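Local coordinates for DNA damage response protein Rtt109, putative (Neosartorya fumigata, PDB 5ZB9) that probably acetylates histone H3 by transferring the acetyl group of acetyl-CoA to a lysine side chain, at residues S201-F206 against R232-N237. Sequence-based numbering, arbitrary orientation.
Sequences SSATAF and RPRWLN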
ATOM      1  N   SER A 201      -0.213   8.851 -19.445  1.00 54.04           N
ATOM      2  CA  SER A 201      -0.413   8.430 -18.062  1.00 42.75           C
ATOM      3  C   SER A 201       0.318   9.379 -17.112  1.00 38.46           C
ATOM      4  O   SER A 201       1.532   9.598 -17.248  1.00 35.87           O
ATOM      5  CB  SER A 201       0.072   6.998 -17.863  1.00 41.09           C
ATOM      6  OG  SER A 201      -0.975   6.179 -17.376  1.00 51.11           O
ATOM      7  N   SER A 202      -0.416   9.951 -16.161  1.00 29.65           N
ATOM      8  CA  SER A 202       0.172  10.938 -15.258  1.00 35.95           C
ATOM      9  C   SER A 202      -0.083  10.615 -13.789  1.00 32.59           C
ATOM     10  O   SER A 202      -0.946   9.795 -13.465  1.00 30.16           O
ATOM     11  CB  SER A 202      -0.356  12.336 -15.591  1.00 38.23           C
ATOM     12  OG  SER A 202      -1.764  12.384 -15.480  1.00 47.71           O
ATOM     13  N   ALA A 203       0.664  11.273 -12.904  1.00 26.90           N
ATOM     14  CA  ALA A 203       0.590  10.964 -11.478  1.00 23.92           C
ATOM     15  C   ALA A 203       1.152  12.056 -10.578  1.00 26.87           C
ATOM     16  O   ALA A 203       2.061  12.798 -10.960  1.00 26.43           O
ATOM     17  CB  ALA A 203       1.312   9.655 -11.194  1.00 23.11           C
ATOM     18  N   THR A 204       0.606  12.120  -9.367  1.00 25.02           N
ATOM     19  CA  THR A 204       1.114  12.978  -8.301  1.00 22.72           C
ATOM     20  C   THR A 204       1.110  12.174  -6.997  1.00 21.99           C
ATOM     21  O   THR A 204       0.255  11.298  -6.802  1.00 19.48           O
ATOM     22  CB  THR A 204       0.260  14.274  -8.146  1.00 25.90           C
ATOM     23  OG1 THR A 204       0.189  14.958  -9.403  1.00 32.13           O
ATOM     24  CG2 THR A 204       0.855  15.226  -7.092  1.00 18.25           C
ATOM     25  N   ALA A 205       2.066  12.455  -6.116  1.00 20.88           N
ATOM     26  CA  ALA A 205       2.119  11.810  -4.805  1.00 16.16           C
ATOM     27  C   ALA A 205       1.666  12.783  -3.724  1.00 21.23           C
ATOM     28  O   ALA A 205       2.070  13.953  -3.720  1.00 22.27           O
ATOM     29  CB  ALA A 205       3.523  11.303  -4.514  1.00 14.58           C
ATOM     30  N   PHE A 206       0.823  12.299  -2.816  1.00 18.57           N
ATOM     31  CA  PHE A 206       0.275  13.127  -1.738  1.00 17.07           C
ATOM     32  C   PHE A 206       0.682  12.574  -0.380  1.00 21.54           C
ATOM     33  O   PHE A 206       0.591  11.364  -0.140  1.00 18.28           O
ATOM     34  CB  PHE A 206      -1.254  13.205  -1.832  1.00 19.89           C
ATOM     35  CG  PHE A 206      -1.761  13.799  -3.127  1.00 22.48           C
ATOM     36  CD1 PHE A 206      -1.905  13.012  -4.260  1.00 17.91           C
ATOM     37  CD2 PHE A 206      -2.100  15.145  -3.203  1.00 24.27           C
ATOM     38  CE1 PHE A 206      -2.370  13.555  -5.443  1.00 26.49           C
ATOM     39  CE2 PHE A 206      -2.569  15.701  -4.390  1.00 25.87           C
ATOM     40  CZ  PHE A 206      -2.707  14.908  -5.512  1.00 24.71           C
ATOM     41  N   ARG A 232       4.457  22.259 -11.703  1.00 29.20           N
ATOM     42  CA  ARG A 232       4.158  20.834 -11.784  1.00 31.73           C
ATOM     43  C   ARG A 232       4.813  20.027 -10.671  1.00 29.85           C
ATOM     44  O   ARG A 232       5.652  19.168 -10.947  1.00 28.87           O
ATOM     45  CB  ARG A 232       4.602  20.268 -13.136  1.00 34.85           C
ATOM     46  CG  ARG A 232       3.658  20.547 -14.291  1.00 41.99           C
ATOM     47  CD  ARG A 232       4.312  21.471 -15.291  1.00 53.37           C
ATOM     48  NE  ARG A 232       4.187  21.000 -16.668  1.00 54.08           N
ATOM     49  CZ  ARG A 232       5.047  20.173 -17.254  1.00 54.52           C
ATOM     50  NH1 ARG A 232       4.860  19.804 -18.515  1.00 54.83           N
ATOM     51  NH2 ARG A 232       6.095  19.713 -16.579  1.00 45.99           N
ATOM     52  N   PRO A 233       4.428  20.286  -9.411  1.00 25.24           N
ATOM     53  CA  PRO A 233       5.030  19.499  -8.326  1.00 27.10           C
ATOM     54  C   PRO A 233       4.593  18.039  -8.394  1.00 25.06           C
ATOM     55  O   PRO A 233       3.487  17.739  -8.856  1.00 20.99           O
ATOM     56  CB  PRO A 233       4.508  20.183  -7.054  1.00 28.32           C
ATOM     57  CG  PRO A 233       3.207  20.810  -7.478  1.00 29.56           C
ATOM     58  CD  PRO A 233       3.382  21.206  -8.922  1.00 27.56           C
ATOM     59  N   ARG A 234       5.471  17.138  -7.967  1.00 25.91           N
ATOM     60  CA  ARG A 234       5.148  15.720  -7.960  1.00 21.07           C
ATOM     61  C   ARG A 234       4.800  15.261  -6.539  1.00 23.69           C
ATOM     62  O   ARG A 234       4.159  14.225  -6.358  1.00 21.70           O
ATOM     63  CB  ARG A 234       6.310  14.903  -8.525  1.00 27.16           C
ATOM     64  CG  ARG A 234       6.921  15.449  -9.822  1.00 30.17           C
ATOM     65  CD  ARG A 234       5.900  15.602 -10.952  1.00 29.04           C
ATOM     66  NE  ARG A 234       5.101  14.400 -11.196  1.00 23.98           N
ATOM     67  CZ  ARG A 234       5.519  13.359 -11.904  1.00 24.55           C
ATOM     68  NH1 ARG A 234       6.732  13.365 -12.423  1.00 29.20           N
ATOM     69  NH2 ARG A 234       4.734  12.309 -12.086  1.00 22.26           N
ATOM     70  N   TRP A 235       5.230  16.034  -5.538  1.00 19.11           N
ATOM     71  CA  TRP A 235       4.860  15.783  -4.144  1.00 19.78           C
ATOM     72  C   TRP A 235       4.063  16.949  -3.572  1.00 22.72           C
ATOM     73  O   TRP A 235       4.469  18.106  -3.670  1.00 23.70           O
ATOM     74  CB  TRP A 235       6.101  15.521  -3.289  1.00 16.84           C
ATOM     75  CG  TRP A 235       6.731  14.206  -3.616  1.00 20.85           C
ATOM     76  CD1 TRP A 235       7.648  13.959  -4.592  1.00 18.71           C
ATOM     77  CD2 TRP A 235       6.461  12.945  -2.989  1.00 16.57           C
ATOM     78  NE1 TRP A 235       7.976  12.625  -4.609  1.00 21.34           N
ATOM     79  CE2 TRP A 235       7.263  11.983  -3.632  1.00 19.44           C
ATOM     80  CE3 TRP A 235       5.627  12.541  -1.943  1.00 21.72           C
ATOM     81  CZ2 TRP A 235       7.258  10.637  -3.263  1.00 19.60           C
ATOM     82  CZ3 TRP A 235       5.621  11.200  -1.576  1.00 20.47           C
ATOM     83  CH2 TRP A 235       6.429  10.267  -2.236  1.00 22.19           C
ATOM     84  N   LEU A 236       2.919  16.635  -2.979  1.00 21.18           N
ATOM     85  CA  LEU A 236       2.053  17.651  -2.399  1.00 19.63           C
ATOM     86  C   LEU A 236       1.701  17.277  -0.976  1.00 23.07           C
ATOM     87  O   LEU A 236       1.428  16.113  -0.688  1.00 20.14           O
ATOM     88  CB  LEU A 236       0.780  17.817  -3.220  1.00 19.36           C
ATOM     89  CG  LEU A 236       0.918  18.513  -4.568  1.00 22.43           C
ATOM     90  CD1 LEU A 236      -0.406  18.514  -5.298  1.00 18.15           C
ATOM     91  CD2 LEU A 236       1.406  19.922  -4.357  1.00 20.91           C
ATOM     92  N   ASN A 237       1.704  18.267  -0.090  1.00 25.19           N
ATOM     93  CA  ASN A 237       1.279  18.062   1.286  1.00 20.54           C
ATOM     94  C   ASN A 237      -0.225  18.274   1.425  1.00 21.68           C
ATOM     95  O   ASN A 237      -0.666  19.272   1.978  1.00 28.82           O
ATOM     96  CB  ASN A 237       2.048  19.001   2.226  1.00 16.56           C
ATOM     97  CG  ASN A 237       1.622  18.866   3.686  1.00 23.60           C
ATOM     98  OD1 ASN A 237       1.688  19.831   4.448  1.00 24.70           O
ATOM     99  ND2 ASN A 237       1.173  17.675   4.077  1.00 17.25           N
TER
HETATM  100  O   HOH W   1       2.691  15.644 -10.732  1.00 25.19           O
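Ala205 lends both of its backbone polar atoms to Arg234-Leu236: its N donates to Arg234 O at 2.8 Å, and its O accepts from Leu236 N at 2.9 Å. The two bonds set a short parallel pairing of strand 202-208, whose other edge bonds antiparallel to strand 317-324, with strand 235-236, the two being joined through helix 214-218 as a beta-alpha-beta unit. Ala203 O, where a continued parallel pairing would look for the N of Arg234, is instead taken by the side chain of Arg234. This chain folds back at chi2 and chi3, turning CD and NE toward strand 202-208; NH2 then donates to Ala203 O at 2.9 Å (164°). That oxygen lies in the guanidinium plane, whereas the donor stands above the carbonyl plane; NE adds a weak, longer bond to it. NH2 also donates to Tyr180 O, and arginine, with several N-H groups spread within one plane, suits a place where main-chain carbonyls gather. NE finds its stronger acceptor in a water at 2.8 Å, which in turn donates to Pro233 O and Thr204 OG1. This hydroxyl is also hydrogen-bonded to Glu183 OE1, while the methyl of Thr204, CG2, anti to the backbone N, meets Leu236 CD1 at 4.0 Å. On the same face, Leu236 CD1 also packs against Phe206 CE2. On the face of Ala205 and Trp235, the small CB of Ala205 sits over the six-membered indole ring, 3.5 Å from its centroid, a close CH-pi contact. Trp235 NE1 is hydrogen-bonded to Asp174 OD1 of helix 162-177, which also carries Trp168 and Arg171, residues that bind CoA in another structure of this protein; none is bound here. Two backbone bonds make a short pairing, so a guanidinium and one water supply the polar partners at its start.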